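CRISPR-associated endonuclease Cas1 (Thermotoga maritima, PDB 4XTK) probably acts as a metal-dependent double-stranded DNA endonuclease of the CRISPR adaptive immune system, working as a homodimer that joins with Cas2. Local coordinates at residues M165-S168 against L169-D172; F238-A241 against V242-L246. All coordinates share one frame; numbering follows the deposited sequence.

In the fold
Both contacts belong to the helical part of Cas1 and come in series along the chain: contact 1 is where helix 148-166 runs out into the loop leading to helix 188-208, and contact 2 is a distorted turn within helix 230-252. Their centres are 15 Å apart and their nearest atoms about 5 Å apart, without touching. The two helices pack on each other, so L248 and N252 of the second meet residues of contact 1, while Y162 of the first bonds to D244 in contact 2. Contact 2 lies nearer the probable manganese site, to which these helices would contribute E155 and E236, with H221 completing it; contact 1 lies away from it.

Contact 1 of 2, residues M165-S168 against L169-D172; sequences MIDS and LVSD
L169 turns its backbone N-H back to I166 O at the C-terminal end of helix 148-166, where the chain leaves the helix in tightened turns and enters the loop that leads to helix 188-208. This bond, L169 N to I166 O, measures 3.0 Å and spans three residues, as in a 3-10 turn. The N-H is directed well at the oxygen (158°), yet the donor stands above the carbonyl plane, 49° out of it. A second bond with the same three-residue spacing follows, from V170 N to D167 O, but at 3.3 Å it is weak. At V170 the backbone then opens into an extended conformation.

Side-chain carbons make van der Waals contacts with the same carbonyl oxygens. L169 CB rests 3.4 Å from I166 O, and V170 CB lies 3.8 Å from D167 O. In apolar packing, the side chains of I166, L169 and V170 all touch L248 of helix 230-252, and I166 also reaches F124 and L125 of helix 103-127, so residues at the end of this helix touch both of those helices. The carboxylate of buried D167 bonds to backbone further along the chain: OD1 accepts a hydrogen bond from I177 N and OD2 a weak one from E178 N, tying the helix end to the loop that follows. L169 O, in turn, is bonded by N252 ND2.

The remaining polar grip is that of S168 on M165 O. Its chi1 of 63° tucks OG in between its own N and C, folding the hydroxyl back over the last turn. M165 O thereby receives two donors, S168 N at 3.3 Å and S168 OG, which gives its proton to the carbonyl over 2.6 Å.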
loop_
_atom_site.group_PDB
_atom_site.type_symbol
_atom_site.label_atom_id
_atom_site.label_comp_id
_atom_site.label_asym_id
_atom_site.label_seq_id
_atom_site.Cartn_x
_atom_site.Cartn_y
_atom_site.Cartn_z
ATOM N N MET E 165 10.522 -27.599 -27.912
ATOM C CA MET E 165 10.721 -28.963 -27.444
ATOM C C MET E 165 9.424 -29.500 -26.856
ATOM O O MET E 165 9.156 -30.698 -26.920
ATOM C CB MET E 165 11.850 -29.038 -26.413
ATOM C CG MET E 165 13.221 -28.597 -26.929
ATOM S SD MET E 165 13.779 -29.495 -28.396
ATOM C CE MET E 165 13.544 -31.198 -27.897
ATOM N N ILE E 166 8.617 -28.604 -26.295
ATOM C CA ILE E 166 7.324 -28.975 -25.725
ATOM C C ILE E 166 6.375 -29.455 -26.818
ATOM O O ILE E 166 5.550 -30.337 -26.595
ATOM C CB ILE E 166 6.686 -27.789 -24.961
ATOM C CG1 ILE E 166 7.475 -27.488 -23.690
ATOM C CG2 ILE E 166 5.249 -28.082 -24.595
ATOM C CD1 ILE E 166 7.539 -28.646 -22.739
ATOM N N ASP E 167 6.515 -28.891 -28.013
ATOM C CA ASP E 167 5.650 -29.252 -29.130
ATOM C C ASP E 167 5.807 -30.700 -29.592
ATOM O O ASP E 167 4.955 -31.215 -30.313
ATOM C CB ASP E 167 5.894 -28.313 -30.310
ATOM C CG ASP E 167 5.001 -27.090 -30.274
ATOM O OD1 ASP E 167 3.978 -27.124 -29.556
ATOM O OD2 ASP E 167 5.316 -26.101 -30.971
ATOM N N SER E 168 6.883 -31.364 -29.181
ATOM C CA SER E 168 7.069 -32.765 -29.548
ATOM C C SER E 168 6.202 -33.677 -28.681
ATOM O O SER E 168 6.076 -34.871 -28.952
ATOM C CB SER E 168 8.543 -33.165 -29.441
ATOM O OG SER E 168 9.025 -33.055 -28.116
ATOM N N LEU E 169 5.605 -33.105 -27.640
ATOM C CA LEU E 169 4.712 -33.844 -26.754
ATOM C C LEU E 169 3.249 -33.668 -27.139
ATOM O O LEU E 169 2.367 -34.284 -26.545
ATOM C CB LEU E 169 4.921 -33.396 -25.308
ATOM C CG LEU E 169 6.309 -33.696 -24.750
ATOM C CD1 LEU E 169 6.495 -33.027 -23.405
ATOM C CD2 LEU E 169 6.520 -35.201 -24.646
ATOM N N VAL E 170 2.997 -32.828 -28.137
ATOM C CA VAL E 170 1.633 -32.525 -28.552
ATOM C C VAL E 170 1.220 -33.344 -29.770
ATOM O O VAL E 170 1.808 -33.223 -30.841
ATOM C CB VAL E 170 1.465 -31.036 -28.872
ATOM C CG1 VAL E 170 0.066 -30.773 -29.392
ATOM C CG2 VAL E 170 1.744 -30.207 -27.644
ATOM N N SER E 171 0.200 -34.176 -29.596
ATOM C CA SER E 171 -0.247 -35.075 -30.651
ATOM C C SER E 171 -0.953 -34.345 -31.794
ATOM O O SER E 171 -0.587 -34.506 -32.962
ATOM C CB SER E 171 -1.169 -36.139 -30.059
ATOM O OG SER E 171 -0.642 -36.620 -28.834
ATOM N N ASP E 172 -1.965 -33.551 -31.459
ATOM C CA ASP E 172 -2.713 -32.810 -32.468
ATOM C C ASP E 172 -1.960 -31.543 -32.860
ATOM O O ASP E 172 -1.737 -30.664 -32.026
ATOM C CB ASP E 172 -4.108 -32.463 -31.950
ATOM C CG ASP E 172 -5.068 -32.087 -33.059
ATOM O OD1 ASP E 172 -4.605 -31.829 -34.190
ATOM O OD2 ASP E 172 -6.288 -32.038 -32.795
#

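Contact 2 of 2, residues F238-A241 against V242-L246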
loop_
_atom_site.group_PDB
_atom_site.type_symbol
_atom_site.label_atom_id
_atom_site.label_comp_id
_atom_site.label_asym_id
_atom_site.label_seq_id
_atom_site.Cartn_x
_atom_site.Cartn_y
_atom_site.Cartn_z
ATOM N N PHE E 238 7.784 -20.961 -12.235
ATOM C CA PHE E 238 6.666 -21.883 -12.106
ATOM C C PHE E 238 5.862 -22.126 -13.378
ATOM O O PHE E 238 4.884 -22.878 -13.359
ATOM C CB PHE E 238 5.773 -21.393 -10.975
ATOM C CG PHE E 238 6.502 -21.266 -9.678
ATOM C CD1 PHE E 238 6.633 -22.357 -8.841
ATOM C CD2 PHE E 238 7.111 -20.072 -9.321
ATOM C CE1 PHE E 238 7.329 -22.257 -7.656
ATOM C CE2 PHE E 238 7.806 -19.963 -8.143
ATOM C CZ PHE E 238 7.918 -21.058 -7.308
ATOM N N LYS E 239 6.267 -21.493 -14.473
ATOM C CA LYS E 239 5.564 -21.641 -15.744
ATOM C C LYS E 239 5.502 -23.104 -16.238
ATOM O O LYS E 239 4.448 -23.553 -16.704
ATOM C CB LYS E 239 6.199 -20.736 -16.810
ATOM C CG LYS E 239 5.684 -19.303 -16.798
ATOM C CD LYS E 239 6.453 -18.391 -17.761
ATOM C CE LYS E 239 5.766 -17.028 -17.866
ATOM N NZ LYS E 239 6.463 -16.092 -18.781
ATOM N N PRO E 240 6.622 -23.850 -16.157
ATOM C CA PRO E 240 6.503 -25.261 -16.548
ATOM C C PRO E 240 5.568 -26.116 -15.680
ATOM O O PRO E 240 4.707 -26.803 -16.229
ATOM C CB PRO E 240 7.942 -25.775 -16.430
ATOM C CG PRO E 240 8.784 -24.573 -16.597
ATOM C CD PRO E 240 8.029 -23.461 -15.951
ATOM N N ALA E 241 5.715 -26.053 -14.359
ATOM C CA ALA E 241 5.007 -26.981 -13.470
ATOM C C ALA E 241 3.520 -26.669 -13.370
ATOM O O ALA E 241 2.705 -27.567 -13.159
ATOM C CB ALA E 241 5.633 -26.973 -12.085
ATOM N N VAL E 242 3.162 -25.399 -13.521
ATOM C CA VAL E 242 1.760 -25.011 -13.459
ATOM C C VAL E 242 1.149 -24.893 -14.850
ATOM O O VAL E 242 0.314 -25.707 -15.236
ATOM C CB VAL E 242 1.571 -23.678 -12.721
ATOM C CG1 VAL E 242 0.108 -23.315 -12.681
ATOM C CG2 VAL E 242 2.131 -23.771 -11.314
ATOM N N VAL E 243 1.579 -23.886 -15.601
ATOM C CA VAL E 243 0.998 -23.591 -16.910
ATOM C C VAL E 243 1.223 -24.679 -17.961
ATOM O O VAL E 243 0.275 -25.122 -18.611
ATOM C CB VAL E 243 1.551 -22.275 -17.473
ATOM C CG1 VAL E 243 0.958 -21.997 -18.845
ATOM C CG2 VAL E 243 1.267 -21.127 -16.515
ATOM N N ASP E 244 2.472 -25.102 -18.133
ATOM C CA ASP E 244 2.814 -26.025 -19.215
ATOM C C ASP E 244 2.282 -27.439 -18.974
ATOM O O ASP E 244 1.768 -28.085 -19.891
ATOM C CB ASP E 244 4.330 -26.066 -19.422
ATOM C CG ASP E 244 4.905 -24.708 -19.780
ATOM O OD1 ASP E 244 4.135 -23.825 -20.220
ATOM O OD2 ASP E 244 6.130 -24.525 -19.624
ATOM N N ARG E 245 2.416 -27.918 -17.743
ATOM C CA ARG E 245 1.843 -29.202 -17.372
ATOM C C ARG E 245 0.343 -29.209 -17.652
ATOM O O ARG E 245 -0.201 -30.179 -18.181
ATOM C CB ARG E 245 2.109 -29.510 -15.897
ATOM C CG ARG E 245 1.281 -30.665 -15.345
ATOM C CD ARG E 245 1.899 -31.218 -14.074
ATOM N NE ARG E 245 3.242 -31.746 -14.313
ATOM C CZ ARG E 245 4.298 -31.486 -13.547
ATOM N NH1 ARG E 245 4.172 -30.701 -12.482
ATOM N NH2 ARG E 245 5.480 -32.013 -13.845
ATOM N N LEU E 246 -0.310 -28.107 -17.309
ATOM C CA LEU E 246 -1.742 -27.962 -17.514
ATOM C C LEU E 246 -2.081 -27.934 -19.002
ATOM O O LEU E 246 -3.063 -28.536 -19.436
ATOM C CB LEU E 246 -2.237 -26.694 -16.828
ATOM C CG LEU E 246 -3.722 -26.562 -16.540
ATOM C CD1 LEU E 246 -4.179 -27.734 -15.695
ATOM C CD2 LEU E 246 -3.968 -25.245 -15.827
#
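V242 N bonds to F238 O at 3.1 Å in an ordinary alpha-helical turn of helix 230-252, but the next turns widen to pi-type. There D244 N reaches five residues back to K239 O (2.9 Å), and R245 N does likewise to P240 O (3.0 Å). The helix is kinked here, where neither P240 N nor A241 N bonds to the preceding turn; the proline nitrogen has no hydrogen to give.

Among the side chains, the P240 ring and the D244 carboxylate run alongside each other in the same direction. With chi1 at -60°, D244 CG sits beside its own backbone N, which brings OD2 to 3.2 Å from P240 CA; the same oxygen is hydrogen-bonded to Y162 OH. R245 bends at chi3 and returns along the helix, laying NH1 3.5 Å from A241 O and 4.0 Å from A241 CB. F238 CB and V242 CG2 make an apolar contact at 4.4 Å.

K239 NZ is hydrogen-bonded to Y201 OH and makes a long, weak ion pair with E236 OE1, E236 being a probable manganese ligand. Around this turn, helix 148-166 borders P240 and D244, helix 188-208 borders K239 and V243, helix 272-287 meets V242 and L246, and helix 301-316 packs on F238, A241 and V242.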